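Local coordinates for open reading frame 2 (Aeromonas sobria, PDB 3WQB), which probably acts as a chaperone for the secreted serine protease of this bacterium, with which it forms a complex, at residues B[75-87]-B[133-145]. Residues are numbered along the deposited sequence; the frame is centred on the assembly and turned at random.
Sequences SPELTVSGTLLVE and GVNVQIELSGAEQ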
loop_
_atom_site.group_PDB
_atom_site.type_symbol
_atom_site.label_atom_id
_atom_site.label_comp_id
_atom_site.label_asym_id
_atom_site.label_seq_id
_atom_site.Cartn_x
_atom_site.Cartn_y
_atom_site.Cartn_z
ATOM N N SER B 75 14.057 -11.896 -6.027
ATOM C CA SER B 75 13.616 -10.685 -6.704
ATOM C C SER B 75 13.285 -10.978 -8.167
ATOM O O SER B 75 13.802 -11.944 -8.740
ATOM C CB SER B 75 14.689 -9.601 -6.595
ATOM O OG SER B 75 15.969 -10.124 -6.903
ATOM N N PRO B 76 12.408 -10.154 -8.774
ATOM C CA PRO B 76 12.036 -10.379 -10.166
ATOM C C PRO B 76 13.181 -10.088 -11.125
ATOM O O PRO B 76 14.055 -9.267 -10.831
ATOM C CB PRO B 76 10.891 -9.381 -10.392
ATOM C CG PRO B 76 11.124 -8.313 -9.386
ATOM C CD PRO B 76 11.673 -9.016 -8.190
ATOM N N GLU B 77 13.162 -10.787 -12.252
ATOM C CA GLU B 77 14.049 -10.530 -13.374
ATOM C C GLU B 77 13.813 -9.112 -13.897
ATOM O O GLU B 77 12.673 -8.735 -14.183
ATOM C CB GLU B 77 13.753 -11.561 -14.465
ATOM C CG GLU B 77 14.671 -11.547 -15.649
ATOM C CD GLU B 77 14.264 -12.574 -16.684
ATOM O OE1 GLU B 77 13.384 -12.267 -17.518
ATOM O OE2 GLU B 77 14.824 -13.691 -16.658
ATOM N N LEU B 78 14.886 -8.330 -14.018
ATOM C CA LEU B 78 14.775 -6.964 -14.538
ATOM C C LEU B 78 15.350 -6.834 -15.944
ATOM O O LEU B 78 16.291 -7.539 -16.311
ATOM C CB LEU B 78 15.450 -5.959 -13.599
ATOM C CG LEU B 78 14.972 -5.904 -12.144
ATOM C CD1 LEU B 78 15.756 -4.842 -11.390
ATOM C CD2 LEU B 78 13.479 -5.643 -12.046
ATOM N N THR B 79 14.779 -5.924 -16.721
ATOM C CA THR B 79 15.213 -5.704 -18.094
ATOM C C THR B 79 15.547 -4.240 -18.327
ATOM O O THR B 79 14.832 -3.349 -17.882
ATOM C CB THR B 79 14.142 -6.184 -19.101
ATOM O OG1 THR B 79 13.890 -7.575 -18.875
ATOM C CG2 THR B 79 14.613 -6.011 -20.534
ATOM N N VAL B 80 16.651 -3.999 -19.025
ATOM C CA VAL B 80 17.012 -2.644 -19.419
ATOM C C VAL B 80 16.012 -2.213 -20.482
ATOM O O VAL B 80 16.022 -2.736 -21.599
ATOM C CB VAL B 80 18.452 -2.585 -19.981
ATOM C CG1 VAL B 80 18.806 -1.156 -20.389
ATOM C CG2 VAL B 80 19.443 -3.121 -18.965
ATOM N N SER B 81 15.134 -1.278 -20.125
ATOM C CA SER B 81 14.041 -0.874 -21.008
ATOM C C SER B 81 14.501 -0.044 -22.204
ATOM O O SER B 81 13.823 -0.011 -23.233
ATOM C CB SER B 81 12.979 -0.094 -20.225
ATOM O OG SER B 81 13.426 1.216 -19.909
ATOM N N GLY B 82 15.643 0.628 -22.058
ATOM C CA GLY B 82 16.118 1.582 -23.058
ATOM C C GLY B 82 15.914 3.034 -22.655
ATOM O O GLY B 82 16.470 3.944 -23.278
ATOM N N THR B 83 15.117 3.249 -21.607
ATOM C CA THR B 83 14.807 4.590 -21.110
ATOM C C THR B 83 15.745 4.999 -19.975
ATOM O O THR B 83 16.091 4.186 -19.115
ATOM C CB THR B 83 13.323 4.684 -20.670
ATOM O OG1 THR B 83 12.483 4.489 -21.814
ATOM C CG2 THR B 83 12.993 6.041 -20.035
ATOM N N LEU B 84 16.164 6.262 -20.016
ATOM C CA LEU B 84 16.921 6.901 -18.948
ATOM C C LEU B 84 16.070 7.997 -18.335
ATOM O O LEU B 84 15.470 8.802 -19.059
ATOM C CB LEU B 84 18.209 7.528 -19.500
ATOM C CG LEU B 84 19.237 6.629 -20.182
ATOM C CD1 LEU B 84 20.018 7.423 -21.212
ATOM C CD2 LEU B 84 20.175 6.024 -19.173
ATOM N N LEU B 85 16.008 8.024 -17.009
ATOM C CA LEU B 85 15.396 9.146 -16.288
ATOM C C LEU B 85 16.502 10.117 -15.925
ATOM O O LEU B 85 17.538 9.716 -15.398
ATOM C CB LEU B 85 14.678 8.684 -15.017
ATOM C CG LEU B 85 13.599 7.599 -15.086
ATOM C CD1 LEU B 85 12.801 7.635 -13.799
ATOM C CD2 LEU B 85 12.668 7.719 -16.277
ATOM N N VAL B 86 16.280 11.391 -16.225
ATOM C CA VAL B 86 17.269 12.438 -15.989
ATOM C C VAL B 86 16.602 13.597 -15.252
ATOM O O VAL B 86 15.549 14.080 -15.676
ATOM C CB VAL B 86 17.881 12.928 -17.334
ATOM C CG1 VAL B 86 18.695 14.198 -17.156
ATOM C CG2 VAL B 86 18.746 11.845 -17.945
ATOM N N GLU B 87 17.203 14.033 -14.147
ATOM C CA GLU B 87 16.694 15.201 -13.433
ATOM C C GLU B 87 17.228 16.486 -14.066
ATOM O O GLU B 87 18.356 16.908 -13.804
ATOM C CB GLU B 87 17.008 15.138 -11.939
ATOM C CG GLU B 87 16.241 16.181 -11.132
ATOM C CD GLU B 87 16.225 15.903 -9.644
ATOM O OE1 GLU B 87 17.136 15.207 -9.145
ATOM O OE2 GLU B 87 15.292 16.395 -8.970
ATOM N N GLY B 133 27.568 16.013 -13.631
ATOM C CA GLY B 133 26.778 16.502 -12.496
ATOM C C GLY B 133 25.275 16.338 -12.646
ATOM O O GLY B 133 24.496 17.023 -11.979
ATOM N N VAL B 134 24.864 15.426 -13.522
ATOM C CA VAL B 134 23.450 15.184 -13.776
ATOM C C VAL B 134 23.016 13.898 -13.074
ATOM O O VAL B 134 23.687 12.871 -13.182
ATOM C CB VAL B 134 23.157 15.096 -15.296
ATOM C CG1 VAL B 134 21.662 15.002 -15.555
ATOM C CG2 VAL B 134 23.750 16.299 -16.029
ATOM N N ASN B 135 21.915 13.977 -12.328
ATOM C CA ASN B 135 21.297 12.797 -11.724
ATOM C C ASN B 135 20.562 11.981 -12.783
ATOM O O ASN B 135 19.688 12.493 -13.477
ATOM C CB ASN B 135 20.338 13.198 -10.598
ATOM C CG ASN B 135 21.035 13.355 -9.256
ATOM O OD1 ASN B 135 22.112 13.944 -9.160
ATOM N ND2 ASN B 135 20.413 12.823 -8.207
ATOM N N VAL B 136 20.947 10.719 -12.911
ATOM C CA VAL B 136 20.417 9.841 -13.954
ATOM C C VAL B 136 20.074 8.463 -13.379
ATOM O O VAL B 136 20.755 7.968 -12.487
ATOM C CB VAL B 136 21.419 9.721 -15.148
ATOM C CG1 VAL B 136 22.798 9.243 -14.680
ATOM C CG2 VAL B 136 20.884 8.810 -16.250
ATOM N N GLN B 137 19.009 7.857 -13.898
ATOM C CA GLN B 137 18.643 6.494 -13.539
ATOM C C GLN B 137 18.327 5.713 -14.809
ATOM O O GLN B 137 17.503 6.139 -15.624
ATOM C CB GLN B 137 17.439 6.479 -12.579
ATOM C CG GLN B 137 17.014 5.082 -12.093
ATOM C CD GLN B 137 15.721 5.104 -11.287
ATOM O OE1 GLN B 137 14.910 6.012 -11.425
ATOM N NE2 GLN B 137 15.531 4.104 -10.434
ATOM N N ILE B 138 19.013 4.591 -14.987
ATOM C CA ILE B 138 18.699 3.662 -16.069
ATOM C C ILE B 138 17.465 2.867 -15.662
ATOM O O ILE B 138 17.459 2.222 -14.609
ATOM C CB ILE B 138 19.876 2.693 -16.338
ATOM C CG1 ILE B 138 21.124 3.485 -16.744
ATOM C CG2 ILE B 138 19.502 1.679 -17.418
ATOM C CD1 ILE B 138 22.426 2.703 -16.699
ATOM N N GLU B 139 16.410 2.931 -16.471
ATOM C CA GLU B 139 15.195 2.188 -16.134
ATOM C C GLU B 139 15.382 0.679 -16.267
ATOM O O GLU B 139 15.747 0.171 -17.332
ATOM C CB GLU B 139 13.988 2.635 -16.953
ATOM C CG GLU B 139 12.766 1.760 -16.670
ATOM C CD GLU B 139 11.506 2.253 -17.322
ATOM O OE1 GLU B 139 11.515 2.525 -18.537
ATOM O OE2 GLU B 139 10.489 2.329 -16.612
ATOM N N LEU B 140 15.124 -0.016 -15.171
ATOM C CA LEU B 140 15.150 -1.468 -15.134
ATOM C C LEU B 140 13.726 -1.941 -14.880
ATOM O O LEU B 140 13.206 -1.817 -13.765
ATOM C CB LEU B 140 16.116 -1.967 -14.055
ATOM C CG LEU B 140 17.559 -1.443 -14.153
ATOM C CD1 LEU B 140 18.401 -1.924 -12.971
ATOM C CD2 LEU B 140 18.224 -1.813 -15.488
ATOM N N SER B 141 13.104 -2.465 -15.931
ATOM C CA SER B 141 11.687 -2.806 -15.925
ATOM C C SER B 141 11.465 -4.245 -15.494
ATOM O O SER B 141 12.393 -5.050 -15.477
ATOM C CB SER B 141 11.088 -2.581 -17.313
ATOM O OG SER B 141 11.581 -3.543 -18.227
ATOM N N GLY B 142 10.223 -4.558 -15.141
ATOM C CA GLY B 142 9.867 -5.903 -14.720
ATOM C C GLY B 142 8.738 -5.889 -13.720
ATOM O O GLY B 142 8.175 -4.829 -13.408
ATOM N N ALA B 143 8.425 -7.069 -13.204
ATOM C CA ALA B 143 7.228 -7.277 -12.399
ATOM C C ALA B 143 7.455 -6.953 -10.921
ATOM O O ALA B 143 7.307 -7.810 -10.052
ATOM C CB ALA B 143 6.725 -8.707 -12.589
ATOM N N GLU B 144 7.802 -5.702 -10.639
ATOM C CA GLU B 144 8.152 -5.302 -9.282
ATOM C C GLU B 144 6.915 -5.138 -8.400
ATOM O O GLU B 144 6.874 -5.639 -7.272
ATOM C CB GLU B 144 9.027 -4.048 -9.300
ATOM C CG GLU B 144 10.394 -4.345 -9.907
ATOM C CD GLU B 144 11.310 -3.145 -9.939
ATOM O OE1 GLU B 144 12.213 -3.073 -9.082
ATOM O OE2 GLU B 144 11.127 -2.276 -10.819
ATOM N N GLN B 145 5.902 -4.453 -8.923
ATOM C CA GLN B 145 4.641 -4.344 -8.214
ATOM C C GLN B 145 3.809 -5.610 -8.401
ATOM O O GLN B 145 3.769 -6.189 -9.497
ATOM C CB GLN B 145 3.872 -3.107 -8.672
ATOM C CG GLN B 145 4.640 -1.797 -8.494
ATOM C CD GLN B 145 5.009 -1.492 -7.046
ATOM O OE1 GLN B 145 4.310 -1.893 -6.110
ATOM N NE2 GLN B 145 6.109 -0.774 -6.861
HETATM O O HOH W 1 9.888 -9.326 -14.122
HETATM O O HOH W 2 16.898 1.458 -19.597
HETATM O O HOH W 3 20.475 16.340 -12.243
#
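Backbone hydrogen bonds in both directions join Thr79 to Ser141 and Leu85 to Gln137, the latter with Leu85 N 2.8 Å from Gln137 O. Between these antiparallel pairs the register slips by two residues, a beta bulge where 75-87 turns its corner at Gly82. Glu139 spans it: its O accepts from Ser81 N, and its N donates to Thr83 O. Water 2 ties the same place together, donating to Thr83 O and Glu139 O while accepting from Gly82 N.

The one side-chain hydrogen bond across the two segments lies at this bulge. Ser81 OG sits between its own backbone N and carbonyl carbon (chi1 74°), from where it donates to Glu139 OE1 at 2.7 Å, meeting its anti side 25° out of the carboxylate plane. The same OG accepts from Thr83 N (3.1 Å), an ST turn; Glu139 OE2 is hydrogen-bonded to a backbone group of the other protein chain.

With 83-87 as first strand and 136-141 as last, the strand order is consistent with a ferredoxin-like βαββαβ unit; 78-81 extends its sheet.

Val80, Leu84, Val86, Val136, Ile138 and Leu140 share one face. Leu84 CD2 lies 3.6 Å from Ile138 CG1, the side chains running alongside each other against helix 122-131. Val80 CG2 meets Leu140 CD2 at 3.9 Å. In the loop entering 136-141, Val134 CG1 presses tightly on Val86 CG1 at 3.5 Å.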